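PDB 6XJ9: agarase from Pseudoalteromonas fuliginea, which probably hydrolyses agarose, the galactan of red-algal cell walls, as a GH50 glycoside hydrolase of a marine bacterium. Local coordinates for residues A[60-66]-A[195-201]; A[455-460]-A[477-483]. One frame throughout, in Å; residues are numbered along the deposited sequence.

Interaction 1 (A[60-66]-A[195-201]); sequences NVQFQSK and TLHDKEL
Phe63 lays the CE2 corner of its ring against CB of Leu201, 3.7 Å away, on the buried face of an antiparallel strand pair in the CBM-like domain of the agarase. Residues 60-63 and 199-201 run antiparallel, their axes at 165°, and Val61 and Leu201 form a hydrogen-bonded pair: Val61 N meets Leu201 O at 2.8 Å, and Leu201 N returns the bond to Val61 O. CG1 of Val61 lies over one face of the Phe63 ring, toward its rim, while Lys199 O comes in at the edge. On the other face of the pair, Gln62 and Glu200 run side by side, Gln62 CG 3.8 Å from Glu200 CG, with their amide and carboxylate planes well away from parallel.

Past Phe63 the ladder gives way to side-chain bonds. An inverse gamma turn at Gln64 carries the chain to Ser65, whose OG, set between its own N and carbonyl carbon (chi1 46°), reaches His197 O at 2.8 Å and takes a weak bond from Lys199 N. His197 O is gripped twice, for Thr195 OG1 also donates to it. Farther out, His197 NE2 bonds Asp698 and Lys199 NZ pairs with Glu647, joining this loop end to helix 689-704 and to the Glu647 loop. Lys66 N donates to Asp198 OD1 at 2.9 Å, meeting that oxygen on its anti side, 31° out of the carboxylate plane.

Interaction 2 (A[455-460]-A[477-483]); sequences IIGDFK and DPEFTVR
This is a loop-on-helix contact: the irregular segment 455-460, between strands 449-453 and 461-463, lies across the first turns of helix 478-495, with an aromatic pair in the middle and polar bonds at both ends. Phe480 turns its edge to the face of Phe459 in a T-shaped stack, centroids 5.3 Å apart and planes at 82°, with CD1 over the centre of the Phe459 ring. Carbonyl carbon C of Gly457 lies over the opposite face, so the ring is sandwiched between its own loop and the helix. The chi1 of Phe459, 40°, places CG between its N and carbonyl carbon and sets the ring between Gly457 and Phe480. CG2 of Ile455 presses on Phe480 CE1 at 3.5 Å.

At the helix start, Asp477 is the N-cap. Its OD1 takes a weak capping bond from Glu479 N, while OD2 offers its anti lone pair to Lys460 N at 2.7 Å in a nearly straight bond (175°). One turn beyond Glu479, Arg483 sets CB and CG at the edge of the Phe459 ring, CG 3.8 Å from Phe459 CD2, and sends NH1 to Ile456 O at 3.2 Å, in the guanidinium plane; NH2 makes a salt bridge to Glu486. With an alanine in place of Arg483, Ile456 O is likely to lose this donor, Glu486 its salt bridge and Phe459 the CG contact, CB alone remaining at the ring edge. Beyond the contact, Ile455 and Phe480 pack on helix 584-609, Phe459 and Phe480 both touch Pro473 of strand 471-473, and Lys460 and Asp477 lie against Pro537 of helix 537-550.

The two contacts do not touch: their centres are 48 Å apart, on opposite sides of the chain's centre, and they share no helix or strand. Both are partly buried. Interaction 1 joins elements 129 residues apart inside the CBM-like domain; much of its hold is backbone pairing between strands, passing to serine and aspartate side chains where the ladder ends. It buries Ser65 and Thr195 along with its apolar face, while Gln62, Lys66 and Asp198 are exposed. Interaction 2 bridges only 17 residues and brings together a loop and a helix; with no strand ladder, it relies on stacked rings, an aspartate carboxylate bonded to a loop backbone N, and an arginine. Its buried side chains are apolar, its polar ones nearer the surface.

Interaction 1 (A[60-66]-A[195-201])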
ATOM      1  N   ASN A  60      14.966 -15.975  19.225  1.00 33.56           N
ATOM      2  CA  ASN A  60      14.251 -16.051  17.962  1.00 33.26           C
ATOM      3  C   ASN A  60      13.176 -17.123  18.109  1.00 31.12           C
ATOM      4  O   ASN A  60      13.456 -18.249  18.511  1.00 29.65           O
ATOM      5  CB  ASN A  60      15.183 -16.203  16.760  1.00 37.78           C
ATOM      6  CG  ASN A  60      16.231 -15.107  16.692  1.00 43.79           C
ATOM      7  OD1 ASN A  60      16.078 -14.127  15.958  1.00 47.63           O
ATOM      8  ND2 ASN A  60      17.298 -15.255  17.460  1.00 45.20           N
ATOM      9  N   VAL A  61      11.935 -16.720  17.849  1.00 28.28           N
ATOM     10  CA  VAL A  61      10.773 -17.547  18.116  1.00 27.96           C
ATOM     11  C   VAL A  61      10.086 -17.785  16.777  1.00 28.46           C
ATOM     12  O   VAL A  61       9.695 -16.817  16.121  1.00 29.08           O
ATOM     13  CB  VAL A  61       9.831 -16.842  19.112  1.00 27.60           C
ATOM     14  CG1 VAL A  61       8.628 -17.705  19.466  1.00 26.34           C
ATOM     15  CG2 VAL A  61      10.550 -16.369  20.372  1.00 27.46           C
ATOM     16  N   GLN A  62      10.015 -19.055  16.355  1.00 28.50           N
ATOM     17  CA  GLN A  62       9.248 -19.455  15.178  1.00 28.28           C
ATOM     18  C   GLN A  62       7.955 -20.124  15.629  1.00 26.20           C
ATOM     19  O   GLN A  62       7.951 -21.297  15.999  1.00 24.91           O
ATOM     20  CB  GLN A  62      10.066 -20.384  14.282  1.00 31.30           C
ATOM     21  CG  GLN A  62      11.080 -19.645  13.421  1.00 36.61           C
ATOM     22  CD  GLN A  62      12.283 -20.485  13.073  1.00 38.88           C
ATOM     23  OE1 GLN A  62      12.258 -21.711  13.167  1.00 43.83           O
ATOM     24  NE2 GLN A  62      13.356 -19.823  12.671  1.00 41.22           N
ATOM     25  N   PHE A  63       6.867 -19.343  15.631  1.00 24.96           N
ATOM     26  CA  PHE A  63       5.552 -19.821  16.022  1.00 24.47           C
ATOM     27  C   PHE A  63       5.026 -20.741  14.926  1.00 23.62           C
ATOM     28  O   PHE A  63       5.002 -20.367  13.761  1.00 22.06           O
ATOM     29  CB  PHE A  63       4.570 -18.655  16.195  1.00 24.33           C
ATOM     30  CG  PHE A  63       4.904 -17.663  17.283  1.00 24.81           C
ATOM     31  CD1 PHE A  63       4.520 -17.896  18.599  1.00 24.57           C
ATOM     32  CD2 PHE A  63       5.577 -16.486  16.987  1.00 23.28           C
ATOM     33  CE1 PHE A  63       4.824 -16.978  19.598  1.00 25.54           C
ATOM     34  CE2 PHE A  63       5.880 -15.570  17.983  1.00 25.53           C
ATOM     35  CZ  PHE A  63       5.499 -15.815  19.288  1.00 26.25           C
ATOM     36  N   GLN A  64       4.618 -21.953  15.307  1.00 24.18           N
ATOM     37  CA  GLN A  64       4.151 -22.912  14.319  1.00 26.87           C
ATOM     38  C   GLN A  64       2.649 -22.700  14.146  1.00 26.46           C
ATOM     39  O   GLN A  64       1.852 -23.607  14.368  1.00 26.16           O
ATOM     40  CB  GLN A  64       4.538 -24.336  14.731  1.00 29.67           C
ATOM     41  CG  GLN A  64       6.038 -24.528  14.945  1.00 32.14           C
ATOM     42  CD  GLN A  64       6.372 -25.893  15.499  1.00 36.65           C
ATOM     43  OE1 GLN A  64       5.751 -26.382  16.442  1.00 38.44           O
ATOM     44  NE2 GLN A  64       7.373 -26.527  14.908  1.00 40.44           N
ATOM     45  N   SER A  65       2.292 -21.480  13.722  1.00 25.28           N
ATOM     46  CA  SER A  65       0.934 -20.967  13.781  1.00 24.61           C
ATOM     47  C   SER A  65       0.120 -21.363  12.549  1.00 24.77           C
ATOM     48  O   SER A  65      -1.103 -21.233  12.558  1.00 26.52           O
ATOM     49  CB  SER A  65       0.936 -19.467  14.008  1.00 23.11           C
ATOM     50  OG  SER A  65       1.875 -18.831  13.154  1.00 21.65           O
ATOM     51  N   LYS A  66       0.790 -21.856  11.501  1.00 25.32           N
ATOM     52  CA  LYS A  66       0.078 -22.409  10.358  1.00 26.44           C
ATOM     53  C   LYS A  66      -0.706 -23.648  10.781  1.00 25.52           C
ATOM     54  O   LYS A  66      -1.867 -23.797  10.415  1.00 23.69           O
ATOM     55  CB  LYS A  66       1.013 -22.749   9.193  1.00 28.95           C
ATOM     56  CG  LYS A  66       0.316 -23.091   7.876  1.00 29.75           C
ATOM     57  CD  LYS A  66       1.286 -23.292   6.733  1.00 33.69           C
ATOM     58  CE  LYS A  66       0.658 -23.250   5.354  1.00 35.11           C
ATOM     59  NZ  LYS A  66      -0.206 -24.428   5.104  1.00 40.53           N
ATOM     60  N   THR A 195      -3.967 -17.682  12.975  1.00 19.10           N
ATOM     61  CA  THR A 195      -3.445 -17.067  11.768  1.00 20.94           C
ATOM     62  C   THR A 195      -3.697 -18.014  10.597  1.00 20.13           C
ATOM     63  O   THR A 195      -4.213 -19.118  10.788  1.00 19.91           O
ATOM     64  CB  THR A 195      -1.947 -16.743  11.886  1.00 21.91           C
ATOM     65  OG1 THR A 195      -1.225 -17.960  12.072  1.00 23.05           O
ATOM     66  CG2 THR A 195      -1.621 -15.805  13.029  1.00 21.88           C
ATOM     67  N   LEU A 196      -3.324 -17.575   9.393  1.00 19.42           N
ATOM     68  CA  LEU A 196      -3.242 -18.500   8.269  1.00 21.12           C
ATOM     69  C   LEU A 196      -1.795 -18.915   8.025  1.00 23.36           C
ATOM     70  O   LEU A 196      -1.552 -19.920   7.352  1.00 25.58           O
ATOM     71  CB  LEU A 196      -3.872 -17.860   7.027  1.00 17.97           C
ATOM     72  CG  LEU A 196      -5.333 -17.447   7.202  1.00 17.76           C
ATOM     73  CD1 LEU A 196      -5.856 -16.744   5.945  1.00 18.48           C
ATOM     74  CD2 LEU A 196      -6.201 -18.655   7.557  1.00 17.37           C
ATOM     75  N   HIS A 197      -0.854 -18.132   8.573  1.00 24.23           N
ATOM     76  CA  HIS A 197       0.570 -18.274   8.291  1.00 25.32           C
ATOM     77  C   HIS A 197       1.363 -18.520   9.574  1.00 24.55           C
ATOM     78  O   HIS A 197       0.958 -18.083  10.654  1.00 25.26           O
ATOM     79  CB  HIS A 197       1.118 -17.001   7.618  1.00 25.06           C
ATOM     80  CG  HIS A 197       0.404 -16.592   6.373  1.00 27.61           C
ATOM     81  ND1 HIS A 197       0.194 -17.459   5.326  1.00 28.56           N
ATOM     82  CD2 HIS A 197      -0.142 -15.412   6.001  1.00 28.23           C
ATOM     83  CE1 HIS A 197      -0.455 -16.841   4.358  1.00 29.02           C
ATOM     84  NE2 HIS A 197      -0.676 -15.579   4.750  1.00 28.98           N
ATOM     85  N   ASP A 198       2.510 -19.200   9.426  1.00 25.22           N
ATOM     86  CA  ASP A 198       3.566 -19.194  10.432  1.00 25.42           C
ATOM     87  C   ASP A 198       4.046 -17.755  10.636  1.00 23.89           C
ATOM     88  O   ASP A 198       4.188 -16.995   9.675  1.00 22.70           O
ATOM     89  CB  ASP A 198       4.763 -20.081  10.040  1.00 24.94           C
ATOM     90  CG  ASP A 198       4.536 -21.583  10.152  1.00 26.95           C
ATOM     91  OD1 ASP A 198       3.658 -22.010  10.935  1.00 28.04           O
ATOM     92  OD2 ASP A 198       5.247 -22.325   9.460  1.00 27.84           O
ATOM     93  N   LYS A 199       4.269 -17.382  11.908  1.00 24.11           N
ATOM     94  CA  LYS A 199       4.764 -16.063  12.267  1.00 23.62           C
ATOM     95  C   LYS A 199       6.077 -16.232  13.026  1.00 24.65           C
ATOM     96  O   LYS A 199       6.356 -17.317  13.533  1.00 23.51           O
ATOM     97  CB  LYS A 199       3.735 -15.309  13.114  1.00 23.55           C
ATOM     98  CG  LYS A 199       2.310 -15.329  12.569  1.00 23.46           C
ATOM     99  CD  LYS A 199       2.210 -14.802  11.157  1.00 23.94           C
ATOM    100  CE  LYS A 199       1.722 -13.377  11.083  1.00 24.95           C
ATOM    101  NZ  LYS A 199       0.262 -13.246  11.300  1.00 21.01           N
ATOM    102  N   GLU A 200       6.876 -15.157  13.067  1.00 25.65           N
ATOM    103  CA  GLU A 200       8.164 -15.169  13.739  1.00 27.44           C
ATOM    104  C   GLU A 200       8.316 -13.916  14.594  1.00 27.37           C
ATOM    105  O   GLU A 200       7.691 -12.884  14.335  1.00 27.01           O
ATOM    106  CB  GLU A 200       9.300 -15.142  12.724  1.00 30.05           C
ATOM    107  CG  GLU A 200       9.542 -16.468  12.024  1.00 34.73           C
ATOM    108  CD  GLU A 200      10.813 -16.440  11.191  1.00 36.17           C
ATOM    109  OE1 GLU A 200      10.778 -16.911  10.042  1.00 38.06           O
ATOM    110  OE2 GLU A 200      11.835 -15.940  11.694  1.00 37.73           O
ATOM    111  N   LEU A 201       9.198 -14.002  15.589  1.00 24.96           N
ATOM    112  CA  LEU A 201       9.426 -12.871  16.469  1.00 24.74           C
ATOM    113  C   LEU A 201      10.830 -12.981  17.050  1.00 26.52           C
ATOM    114  O   LEU A 201      11.283 -14.074  17.398  1.00 25.23           O
ATOM    115  CB  LEU A 201       8.355 -12.887  17.563  1.00 23.61           C
ATOM    116  CG  LEU A 201       8.317 -11.677  18.493  1.00 23.28           C
ATOM    117  CD1 LEU A 201       7.738 -10.455  17.791  1.00 23.47           C
ATOM    118  CD2 LEU A 201       7.514 -12.007  19.735  1.00 22.65           C
TER
HETATM  119  O   HOH W   1      -2.798 -19.867  14.057  1.00 21.39           O

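Interaction 2 (A[455-460]-A[477-483])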
ATOM      1  N   ILE A 455     -35.396 -10.033  17.676  1.00 20.51           N
ATOM      2  CA  ILE A 455     -36.551 -10.465  18.449  1.00 20.40           C
ATOM      3  C   ILE A 455     -36.413  -9.955  19.883  1.00 22.30           C
ATOM      4  O   ILE A 455     -35.544 -10.396  20.643  1.00 21.99           O
ATOM      5  CB  ILE A 455     -36.780 -11.986  18.368  1.00 19.41           C
ATOM      6  CG1 ILE A 455     -36.983 -12.426  16.912  1.00 19.17           C
ATOM      7  CG2 ILE A 455     -37.971 -12.374  19.227  1.00 18.47           C
ATOM      8  CD1 ILE A 455     -37.098 -13.928  16.736  1.00 20.12           C
ATOM      9  N   ILE A 456     -37.284  -8.999  20.215  1.00 22.39           N
ATOM     10  CA  ILE A 456     -37.277  -8.293  21.482  1.00 25.83           C
ATOM     11  C   ILE A 456     -38.703  -8.327  22.013  1.00 26.46           C
ATOM     12  O   ILE A 456     -39.647  -8.279  21.231  1.00 27.17           O
ATOM     13  CB  ILE A 456     -36.795  -6.839  21.287  1.00 25.44           C
ATOM     14  CG1 ILE A 456     -35.346  -6.755  20.804  1.00 27.46           C
ATOM     15  CG2 ILE A 456     -37.039  -5.989  22.521  1.00 26.52           C
ATOM     16  CD1 ILE A 456     -34.318  -7.366  21.728  1.00 32.15           C
ATOM     17  N   GLY A 457     -38.851  -8.394  23.337  1.00 27.83           N
ATOM     18  CA  GLY A 457     -40.187  -8.445  23.910  1.00 27.94           C
ATOM     19  C   GLY A 457     -40.178  -8.707  25.409  1.00 28.97           C
ATOM     20  O   GLY A 457     -39.124  -8.722  26.043  1.00 27.76           O
ATOM     21  N   ASP A 458     -41.380  -8.929  25.947  1.00 30.25           N
ATOM     22  CA  ASP A 458     -41.575  -9.118  27.370  1.00 31.62           C
ATOM     23  C   ASP A 458     -41.853 -10.591  27.657  1.00 32.15           C
ATOM     24  O   ASP A 458     -42.327 -10.924  28.740  1.00 32.58           O
ATOM     25  CB  ASP A 458     -42.705  -8.221  27.889  1.00 36.41           C
ATOM     26  CG  ASP A 458     -42.392  -6.732  27.849  1.00 38.21           C
ATOM     27  OD1 ASP A 458     -41.244  -6.355  28.173  1.00 40.23           O
ATOM     28  OD2 ASP A 458     -43.301  -5.957  27.496  1.00 40.49           O
ATOM     29  N   PHE A 459     -41.574 -11.470  26.678  1.00 28.33           N
ATOM     30  CA  PHE A 459     -41.648 -12.905  26.903  1.00 25.56           C
ATOM     31  C   PHE A 459     -40.755 -13.267  28.091  1.00 24.54           C
ATOM     32  O   PHE A 459     -39.891 -12.490  28.469  1.00 23.04           O
ATOM     33  CB  PHE A 459     -41.278 -13.684  25.632  1.00 24.29           C
ATOM     34  CG  PHE A 459     -40.122 -13.102  24.859  1.00 22.78           C
ATOM     35  CD1 PHE A 459     -38.820 -13.232  25.323  1.00 22.42           C
ATOM     36  CD2 PHE A 459     -40.339 -12.384  23.697  1.00 22.26           C
ATOM     37  CE1 PHE A 459     -37.759 -12.673  24.627  1.00 22.68           C
ATOM     38  CE2 PHE A 459     -39.278 -11.824  23.000  1.00 23.15           C
ATOM     39  CZ  PHE A 459     -37.988 -11.974  23.466  1.00 22.65           C
ATOM     40  N   LYS A 460     -40.991 -14.444  28.682  1.00 25.12           N
ATOM     41  CA  LYS A 460     -40.169 -14.982  29.752  1.00 24.84           C
ATOM     42  C   LYS A 460     -38.755 -15.240  29.241  1.00 24.47           C
ATOM     43  O   LYS A 460     -38.540 -15.417  28.045  1.00 22.96           O
ATOM     44  CB  LYS A 460     -40.769 -16.306  30.231  1.00 26.27           C
ATOM     45  CG  LYS A 460     -42.010 -16.191  31.107  1.00 28.00           C
ATOM     46  CD  LYS A 460     -42.790 -17.487  31.159  1.00 30.02           C
ATOM     47  CE  LYS A 460     -43.266 -17.844  32.550  1.00 34.27           C
ATOM     48  NZ  LYS A 460     -44.325 -16.926  33.019  1.00 33.20           N
ATOM     49  N   ASP A 477     -42.045 -20.157  25.711  1.00 24.85           N
ATOM     50  CA  ASP A 477     -43.080 -19.220  26.135  1.00 27.02           C
ATOM     51  C   ASP A 477     -43.869 -18.802  24.896  1.00 25.65           C
ATOM     52  O   ASP A 477     -43.287 -18.252  23.968  1.00 23.85           O
ATOM     53  CB  ASP A 477     -42.495 -18.018  26.899  1.00 27.88           C
ATOM     54  CG  ASP A 477     -43.506 -16.954  27.324  1.00 30.90           C
ATOM     55  OD1 ASP A 477     -44.721 -17.236  27.277  1.00 35.41           O
ATOM     56  OD2 ASP A 477     -43.073 -15.850  27.705  1.00 29.58           O
ATOM     57  N   PRO A 478     -45.195 -19.073  24.809  1.00 26.71           N
ATOM     58  CA  PRO A 478     -45.963 -18.711  23.613  1.00 26.49           C
ATOM     59  C   PRO A 478     -45.715 -17.271  23.174  1.00 26.64           C
ATOM     60  O   PRO A 478     -45.656 -17.005  21.982  1.00 27.14           O
ATOM     61  CB  PRO A 478     -47.421 -18.975  24.022  1.00 27.44           C
ATOM     62  CG  PRO A 478     -47.300 -20.105  25.032  1.00 28.20           C
ATOM     63  CD  PRO A 478     -46.008 -19.825  25.780  1.00 27.08           C
ATOM     64  N   GLU A 479     -45.516 -16.360  24.137  1.00 27.18           N
ATOM     65  CA  GLU A 479     -45.252 -14.970  23.795  1.00 27.52           C
ATOM     66  C   GLU A 479     -43.991 -14.844  22.934  1.00 25.92           C
ATOM     67  O   GLU A 479     -43.891 -13.890  22.170  1.00 26.74           O
ATOM     68  CB  GLU A 479     -45.205 -14.072  25.038  1.00 31.90           C
ATOM     69  CG  GLU A 479     -44.996 -12.588  24.736  1.00 35.11           C
ATOM     70  CD  GLU A 479     -46.098 -11.856  23.974  1.00 38.47           C
ATOM     71  OE1 GLU A 479     -47.225 -12.411  23.867  1.00 38.96           O
ATOM     72  OE2 GLU A 479     -45.828 -10.727  23.475  1.00 34.65           O
ATOM     73  N   PHE A 480     -43.029 -15.776  23.057  1.00 23.87           N
ATOM     74  CA  PHE A 480     -41.828 -15.677  22.236  1.00 23.47           C
ATOM     75  C   PHE A 480     -42.215 -15.841  20.768  1.00 22.57           C
ATOM     76  O   PHE A 480     -41.734 -15.116  19.907  1.00 22.58           O
ATOM     77  CB  PHE A 480     -40.710 -16.656  22.637  1.00 22.29           C
ATOM     78  CG  PHE A 480     -39.538 -16.635  21.676  1.00 21.69           C
ATOM     79  CD1 PHE A 480     -38.638 -15.576  21.675  1.00 20.80           C
ATOM     80  CD2 PHE A 480     -39.358 -17.641  20.729  1.00 21.61           C
ATOM     81  CE1 PHE A 480     -37.571 -15.537  20.788  1.00 20.86           C
ATOM     82  CE2 PHE A 480     -38.296 -17.598  19.835  1.00 20.17           C
ATOM     83  CZ  PHE A 480     -37.402 -16.546  19.863  1.00 19.91           C
ATOM     84  N   THR A 481     -43.124 -16.782  20.504  1.00 23.05           N
ATOM     85  CA  THR A 481     -43.603 -17.021  19.151  1.00 22.79           C
ATOM     86  C   THR A 481     -44.346 -15.798  18.616  1.00 23.47           C
ATOM     87  O   THR A 481     -44.152 -15.423  17.462  1.00 22.92           O
ATOM     88  CB  THR A 481     -44.406 -18.324  19.088  1.00 22.62           C
ATOM     89  OG1 THR A 481     -43.464 -19.357  19.382  1.00 22.00           O
ATOM     90  CG2 THR A 481     -45.061 -18.550  17.742  1.00 23.50           C
ATOM     91  N   VAL A 482     -45.195 -15.182  19.453  1.00 23.93           N
ATOM     92  CA  VAL A 482     -45.876 -13.952  19.064  1.00 24.66           C
ATOM     93  C   VAL A 482     -44.837 -12.920  18.609  1.00 24.86           C
ATOM     94  O   VAL A 482     -44.962 -12.348  17.532  1.00 23.78           O
ATOM     95  CB  VAL A 482     -46.797 -13.412  20.184  1.00 25.01           C
ATOM     96  CG1 VAL A 482     -47.425 -12.072  19.825  1.00 25.74           C
ATOM     97  CG2 VAL A 482     -47.877 -14.407  20.586  1.00 24.33           C
ATOM     98  N   ARG A 483     -43.782 -12.719  19.408  1.00 26.32           N
ATOM     99  CA  ARG A 483     -42.818 -11.653  19.159  1.00 26.34           C
ATOM    100  C   ARG A 483     -41.924 -11.986  17.963  1.00 24.66           C
ATOM    101  O   ARG A 483     -41.516 -11.086  17.226  1.00 24.19           O
ATOM    102  CB  ARG A 483     -42.016 -11.341  20.427  1.00 28.11           C
ATOM    103  CG  ARG A 483     -42.782 -10.534  21.471  1.00 31.80           C
ATOM    104  CD  ARG A 483     -42.622  -9.040  21.246  1.00 34.50           C
ATOM    105  NE  ARG A 483     -43.472  -8.458  20.215  1.00 40.49           N
ATOM    106  CZ  ARG A 483     -43.101  -7.526  19.333  1.00 36.41           C
ATOM    107  NH1 ARG A 483     -41.858  -7.075  19.306  1.00 35.55           N
ATOM    108  NH2 ARG A 483     -43.978  -7.068  18.457  1.00 37.47           N
TER